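Side-chain contacts in genome polyprotein (Chicken sicinivirus JSY, PDB 6QWT), which is the RNA-dependent RNA polymerase (3Dpol) portion of the polyprotein and probably copies the viral RNA genome during replication: residues F219-L224 / T394-V399; T362-A367 / D378-K383. All coordinates share one frame; numbering follows the deposited sequence.

Interaction 1 of 2, residues F219-L224 / T394-V399; sequences FYHSFL and TYIHPV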
loop_
_atom_site.group_PDB
_atom_site.type_symbol
_atom_site.label_atom_id
_atom_site.label_comp_id
_atom_site.label_asym_id
_atom_site.label_seq_id
_atom_site.Cartn_x
_atom_site.Cartn_y
_atom_site.Cartn_z
ATOM N N PHE A 219 4.860 -15.717 8.188
ATOM C CA PHE A 219 4.293 -15.739 6.840
ATOM C C PHE A 219 4.696 -17.015 6.107
ATOM O O PHE A 219 3.860 -17.692 5.497
ATOM C CB PHE A 219 4.754 -14.512 6.043
ATOM C CG PHE A 219 4.108 -13.217 6.462
ATOM C CD1 PHE A 219 4.453 -12.027 5.835
ATOM C CD2 PHE A 219 3.163 -13.181 7.478
ATOM C CE1 PHE A 219 3.866 -10.827 6.209
ATOM C CE2 PHE A 219 2.575 -11.982 7.858
ATOM C CZ PHE A 219 2.927 -10.805 7.223
ATOM N N TYR A 220 5.987 -17.350 6.161
ATOM C CA TYR A 220 6.510 -18.538 5.491
ATOM C C TYR A 220 5.855 -19.809 6.022
ATOM O O TYR A 220 5.361 -20.640 5.250
ATOM C CB TYR A 220 8.027 -18.581 5.680
ATOM C CG TYR A 220 8.746 -19.757 5.067
ATOM C CD1 TYR A 220 9.201 -19.709 3.757
ATOM C CD2 TYR A 220 9.015 -20.899 5.813
ATOM C CE1 TYR A 220 9.879 -20.774 3.195
ATOM C CE2 TYR A 220 9.692 -21.969 5.261
ATOM C CZ TYR A 220 10.121 -21.901 3.952
ATOM O OH TYR A 220 10.798 -22.960 3.392
ATOM N N HIS A 221 5.841 -19.978 7.344
ATOM C CA HIS A 221 5.318 -21.208 7.922
ATOM C C HIS A 221 3.802 -21.317 7.799
ATOM O O HIS A 221 3.263 -22.424 7.908
ATOM C CB HIS A 221 5.745 -21.312 9.390
ATOM C CG HIS A 221 7.220 -21.489 9.574
ATOM N ND1 HIS A 221 7.892 -22.617 9.154
ATOM C CD2 HIS A 221 8.157 -20.677 10.120
ATOM C CE1 HIS A 221 9.177 -22.495 9.438
ATOM N NE2 HIS A 221 9.363 -21.327 10.025
ATOM N N SER A 222 3.104 -20.202 7.567
ATOM C CA SER A 222 1.656 -20.271 7.401
ATOM C C SER A 222 1.274 -20.943 6.090
ATOM O O SER A 222 0.185 -21.516 5.983
ATOM C CB SER A 222 1.045 -18.870 7.477
ATOM O OG SER A 222 1.147 -18.204 6.228
ATOM N N PHE A 223 2.153 -20.889 5.087
ATOM C CA PHE A 223 1.925 -21.538 3.801
ATOM C C PHE A 223 2.547 -22.929 3.724
ATOM O O PHE A 223 2.943 -23.366 2.637
ATOM C CB PHE A 223 2.455 -20.657 2.671
ATOM C CG PHE A 223 1.570 -19.491 2.340
ATOM C CD1 PHE A 223 1.880 -18.220 2.792
ATOM C CD2 PHE A 223 0.424 -19.669 1.581
ATOM C CE1 PHE A 223 1.066 -17.143 2.490
ATOM C CE2 PHE A 223 -0.395 -18.599 1.276
ATOM C CZ PHE A 223 -0.074 -17.332 1.731
ATOM N N LEU A 224 2.643 -23.642 4.847
ATOM C CA LEU A 224 3.334 -24.924 4.850
ATOM C C LEU A 224 2.427 -26.114 4.571
ATOM O O LEU A 224 2.910 -27.126 4.049
ATOM C CB LEU A 224 4.078 -25.117 6.175
ATOM C CG LEU A 224 5.566 -24.730 6.129
ATOM C CD1 LEU A 224 6.202 -24.831 7.509
ATOM C CD2 LEU A 224 6.318 -25.623 5.133
ATOM N N THR A 394 14.691 -22.480 10.655
ATOM C CA THR A 394 13.301 -22.165 10.956
ATOM C C THR A 394 13.008 -20.678 10.807
ATOM O O THR A 394 11.836 -20.294 10.740
ATOM C CB THR A 394 12.941 -22.620 12.370
ATOM O OG1 THR A 394 13.824 -22.002 13.311
ATOM C CG2 THR A 394 13.055 -24.136 12.491
ATOM N N TYR A 395 14.037 -19.841 10.748
ATOM C CA TYR A 395 13.873 -18.403 10.614
ATOM C C TYR A 395 14.192 -17.985 9.185
ATOM O O TYR A 395 15.153 -18.472 8.583
ATOM C CB TYR A 395 14.756 -17.672 11.624
ATOM C CG TYR A 395 14.422 -18.084 13.037
ATOM C CD1 TYR A 395 15.184 -19.033 13.703
ATOM C CD2 TYR A 395 13.314 -17.559 13.687
ATOM C CE1 TYR A 395 14.864 -19.431 14.990
ATOM C CE2 TYR A 395 12.987 -17.947 14.970
ATOM C CZ TYR A 395 13.764 -18.882 15.618
ATOM O OH TYR A 395 13.435 -19.265 16.896
ATOM N N ILE A 396 13.368 -17.090 8.643
ATOM C CA ILE A 396 13.290 -16.852 7.207
ATOM C C ILE A 396 13.707 -15.420 6.909
ATOM O O ILE A 396 13.139 -14.472 7.463
ATOM C CB ILE A 396 11.873 -17.128 6.673
ATOM C CG1 ILE A 396 11.343 -18.455 7.230
ATOM C CG2 ILE A 396 11.870 -17.136 5.152
ATOM C CD1 ILE A 396 12.157 -19.669 6.821
ATOM N N HIS A 397 14.689 -15.267 6.011
ATOM C CA HIS A 397 15.161 -13.960 5.573
ATOM C C HIS A 397 14.222 -13.382 4.515
ATOM O O HIS A 397 13.810 -14.095 3.596
ATOM C CB HIS A 397 16.568 -14.058 4.982
ATOM C CG HIS A 397 17.642 -14.333 5.989
ATOM N ND1 HIS A 397 18.305 -13.331 6.664
ATOM C CD2 HIS A 397 18.188 -15.498 6.413
ATOM C CE1 HIS A 397 19.205 -13.866 7.470
ATOM N NE2 HIS A 397 19.154 -15.178 7.337
ATOM N N PRO A 398 13.874 -12.100 4.619
ATOM C CA PRO A 398 13.272 -11.395 3.479
ATOM C C PRO A 398 14.360 -10.887 2.547
ATOM O O PRO A 398 15.093 -9.948 2.873
ATOM C CB PRO A 398 12.505 -10.247 4.150
ATOM C CG PRO A 398 13.264 -9.978 5.411
ATOM C CD PRO A 398 13.902 -11.275 5.839
ATOM N N VAL A 399 14.481 -11.523 1.385
ATOM C CA VAL A 399 15.547 -11.226 0.434
ATOM C C VAL A 399 14.934 -10.409 -0.697
ATOM O O VAL A 399 14.302 -10.956 -1.607
ATOM C CB VAL A 399 16.219 -12.501 -0.078
ATOM C CG1 VAL A 399 17.391 -12.162 -0.997
ATOM C CG2 VAL A 399 16.682 -13.347 1.100
#
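Y220 and I396 form an apolar helix-to-strand contact, flanked by one side-chain-to-backbone hydrogen bond from H221, where helix 212-222, around Y220 and H221, lies against the start of strand 396-400. The apolar part is a CH-pi contact: I396 CD1 stands 3.8 Å from the centroid of the Y220 ring and 20° off its normal, so the methyl sits over one face. It is displaced toward the rim, where it comes within 3.5 Å of Y220 CD2. I396 CG1, which carries that methyl, lies 3.6 Å from Y220 CG, and the other branch, CG2, is 4.0 Å from Y220 CD1. Y220 CG is anti to the backbone N (chi1 179°), which carries the ring out over I396; the two side chains cross at about a right angle. Strand 396-400 pairs antiparallel with strand 384-388; this hairpin carries motif E of the picornaviral polymerase, while helix 212-222 precedes the palm strand of motif A. F386 of the partner strand touches both Y220 and I396, and the tyrosine hydroxyl is hydrogen-bonded to H377. The polar half lies nearer solvent. H221 NE2 donates to T394 O at 2.8 Å, with a nearly straight N-H...O angle of 174°. The acceptor lies almost in the imidazole plane, while the donor is tilted modestly from the carbonyl plane. Y220 CD2 lies 3.9 Å above one face of the H221 ring. A further link from the same helix to the strand is the bond between T217 OG1 and I396 N.

Interaction 2 of 2, residues T362-A367 / D378-K383; sequences TPADKA and DVTFLK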
loop_
_atom_site.group_PDB
_atom_site.type_symbol
_atom_site.label_atom_id
_atom_site.label_comp_id
_atom_site.label_asym_id
_atom_site.label_seq_id
_atom_site.Cartn_x
_atom_site.Cartn_y
_atom_site.Cartn_z
ATOM N N THR A 362 -1.684 -10.215 -13.324
ATOM C CA THR A 362 -0.438 -10.618 -13.972
ATOM C C THR A 362 0.527 -11.237 -12.963
ATOM O O THR A 362 0.327 -11.100 -11.747
ATOM C CB THR A 362 0.238 -9.417 -14.646
ATOM O OG1 THR A 362 0.477 -8.395 -13.673
ATOM C CG2 THR A 362 -0.615 -8.860 -15.786
ATOM N N PRO A 363 1.579 -11.921 -13.422
ATOM C CA PRO A 363 2.619 -12.386 -12.495
ATOM C C PRO A 363 3.294 -11.227 -11.774
ATOM O O PRO A 363 3.271 -10.077 -12.219
ATOM C CB PRO A 363 3.606 -13.121 -13.407
ATOM C CG PRO A 363 2.770 -13.570 -14.554
ATOM C CD PRO A 363 1.761 -12.484 -14.774
ATOM N N ALA A 364 3.917 -11.555 -10.643
ATOM C CA ALA A 364 4.478 -10.554 -9.745
ATOM C C ALA A 364 5.896 -10.125 -10.107
ATOM O O ALA A 364 6.413 -9.186 -9.490
ATOM C CB ALA A 364 4.467 -11.078 -8.304
ATOM N N ASP A 365 6.528 -10.768 -11.093
ATOM C CA ASP A 365 7.927 -10.516 -11.421
ATOM C C ASP A 365 8.105 -10.015 -12.853
ATOM O O ASP A 365 9.159 -10.225 -13.461
ATOM C CB ASP A 365 8.759 -11.776 -11.191
ATOM C CG ASP A 365 9.232 -11.905 -9.762
ATOM O OD1 ASP A 365 9.129 -10.916 -9.007
ATOM O OD2 ASP A 365 9.710 -12.996 -9.392
ATOM N N LYS A 366 7.084 -9.350 -13.400
ATOM C CA LYS A 366 7.080 -8.915 -14.803
ATOM C C LYS A 366 7.365 -10.079 -15.749
ATOM O O LYS A 366 7.997 -9.910 -16.795
ATOM C CB LYS A 366 8.069 -7.769 -15.040
ATOM N N ALA A 367 6.894 -11.271 -15.379
ATOM C CA ALA A 367 7.211 -12.490 -16.106
ATOM C C ALA A 367 6.302 -12.730 -17.300
ATOM O O ALA A 367 6.567 -13.658 -18.073
ATOM C CB ALA A 367 7.137 -13.687 -15.157
ATOM N N ASP A 378 9.863 -20.108 -4.709
ATOM C CA ASP A 378 9.898 -19.339 -5.950
ATOM C C ASP A 378 9.186 -18.002 -5.838
ATOM O O ASP A 378 9.408 -17.120 -6.676
ATOM C CB ASP A 378 9.253 -20.132 -7.088
ATOM C CG ASP A 378 9.997 -21.404 -7.407
ATOM O OD1 ASP A 378 9.470 -22.493 -7.094
ATOM O OD2 ASP A 378 11.109 -21.315 -7.972
ATOM N N VAL A 379 8.357 -17.836 -4.826
ATOM C CA VAL A 379 7.408 -16.735 -4.749
ATOM C C VAL A 379 8.097 -15.478 -4.229
ATOM O O VAL A 379 9.021 -15.539 -3.408
ATOM C CB VAL A 379 6.223 -17.164 -3.855
ATOM C CG1 VAL A 379 6.155 -16.337 -2.581
ATOM C CG2 VAL A 379 4.917 -17.132 -4.630
ATOM N N THR A 380 7.659 -14.323 -4.730
ATOM C CA THR A 380 8.079 -13.025 -4.216
ATOM C C THR A 380 6.866 -12.283 -3.672
ATOM O O THR A 380 5.780 -12.332 -4.259
ATOM C CB THR A 380 8.764 -12.168 -5.291
ATOM O OG1 THR A 380 7.804 -11.775 -6.281
ATOM C CG2 THR A 380 9.896 -12.938 -5.956
ATOM N N PHE A 381 7.060 -11.602 -2.546
ATOM C CA PHE A 381 6.007 -10.833 -1.890
ATOM C C PHE A 381 6.624 -9.528 -1.420
ATOM O O PHE A 381 7.588 -9.546 -0.648
ATOM C CB PHE A 381 5.403 -11.610 -0.713
ATOM C CG PHE A 381 4.195 -10.954 -0.104
ATOM C CD1 PHE A 381 3.133 -10.551 -0.900
ATOM C CD2 PHE A 381 4.119 -10.744 1.264
ATOM C CE1 PHE A 381 2.017 -9.949 -0.342
ATOM C CE2 PHE A 381 3.008 -10.143 1.828
ATOM C CZ PHE A 381 1.954 -9.745 1.023
ATOM N N LEU A 382 6.076 -8.405 -1.884
ATOM C CA LEU A 382 6.663 -7.087 -1.641
ATOM C C LEU A 382 8.120 -7.058 -2.101
ATOM O O LEU A 382 9.019 -6.598 -1.392
ATOM C CB LEU A 382 6.540 -6.690 -0.167
ATOM C CG LEU A 382 5.128 -6.671 0.425
ATOM C CD1 LEU A 382 5.180 -6.503 1.939
ATOM C CD2 LEU A 382 4.289 -5.572 -0.215
ATOM N N LYS A 383 8.346 -7.587 -3.305
ATOM C CA LYS A 383 9.656 -7.634 -3.955
ATOM C C LYS A 383 10.671 -8.491 -3.197
ATOM O O LYS A 383 11.879 -8.364 -3.425
ATOM C CB LYS A 383 10.220 -6.223 -4.169
ATOM C CG LYS A 383 9.404 -5.356 -5.127
ATOM C CD LYS A 383 10.065 -3.996 -5.337
ATOM C CE LYS A 383 10.271 -3.693 -6.818
ATOM N NZ LYS A 383 11.444 -2.795 -7.054
HETATM O O HOH W 1 7.081 -14.439 -7.648
#
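D365 and T380 meet from opposite directions, and their direct polar link is a single hydrogen bond. T380 OG1 donates to D365 OD1 over 3.2 Å, a rather long distance, and the hydroxyl approaches from above the carboxylate plane, 45° out of it. With chi1 at 68°, T380 holds OG1 between its backbone N and carbonyl carbon; this rotation leaves the hydroxyl directed at the loop and turns CG2 to the same carboxylate.

A water supplies the second polar connection. It accepts from T380 N at 3.0 Å and gives a weak bond to D365 OD2 at 3.5 Å; OD1 takes the hydroxyl and OD2, weakly, the water. The buried threonine is thus linked to the aspartate directly by its hydroxyl and, more weakly, by its amide through the water, whereas the aspartate lies at the exposed side of the contact.

Van der Waals contact is sparse. T380 CG2 rests 3.4 Å from D365 OD2, and A364 CB reaches 4.0 Å from T380 OG1, the methyl pointing toward the opposing segment. The CB atoms of V379 and F381 instead point away from residues 362-367, and both side chains pack on L337 of the palm sheet; F381 also meets Y332.

Residues 362-367 continue from the edge strand 360-362, which ends at T362, in the region of motif D, and F381, L382, K383 and R384 spell the FLKR signature of motif E. The arrangement is an Asp-Thr contact between the motif D loop and the approach to motif E, consistent with the palm of picornaviral polymerases.

The centres of interactions 1 and 2 lie about 16 Å apart, with nearest atoms about 4 Å apart. Interaction 2 is nested along the chain inside the span closed by interaction 1. Both are partly buried and concern the motif E region: 394-399 includes part of the second strand of its hairpin, whereas 378-383 leads into the first, strand 384-388. F386 touches Y220 and I396 and, in the segment of interaction 2, V379 and F381, which lie off its contact with 362-367. Their chemistry differs: interaction 1 combines a buried aromatic-aliphatic centre with a straight histidine bond at its margin, while interaction 2, smaller and largely polar, rests on a hydroxyl-carboxylate bond, with a weaker bridge through water.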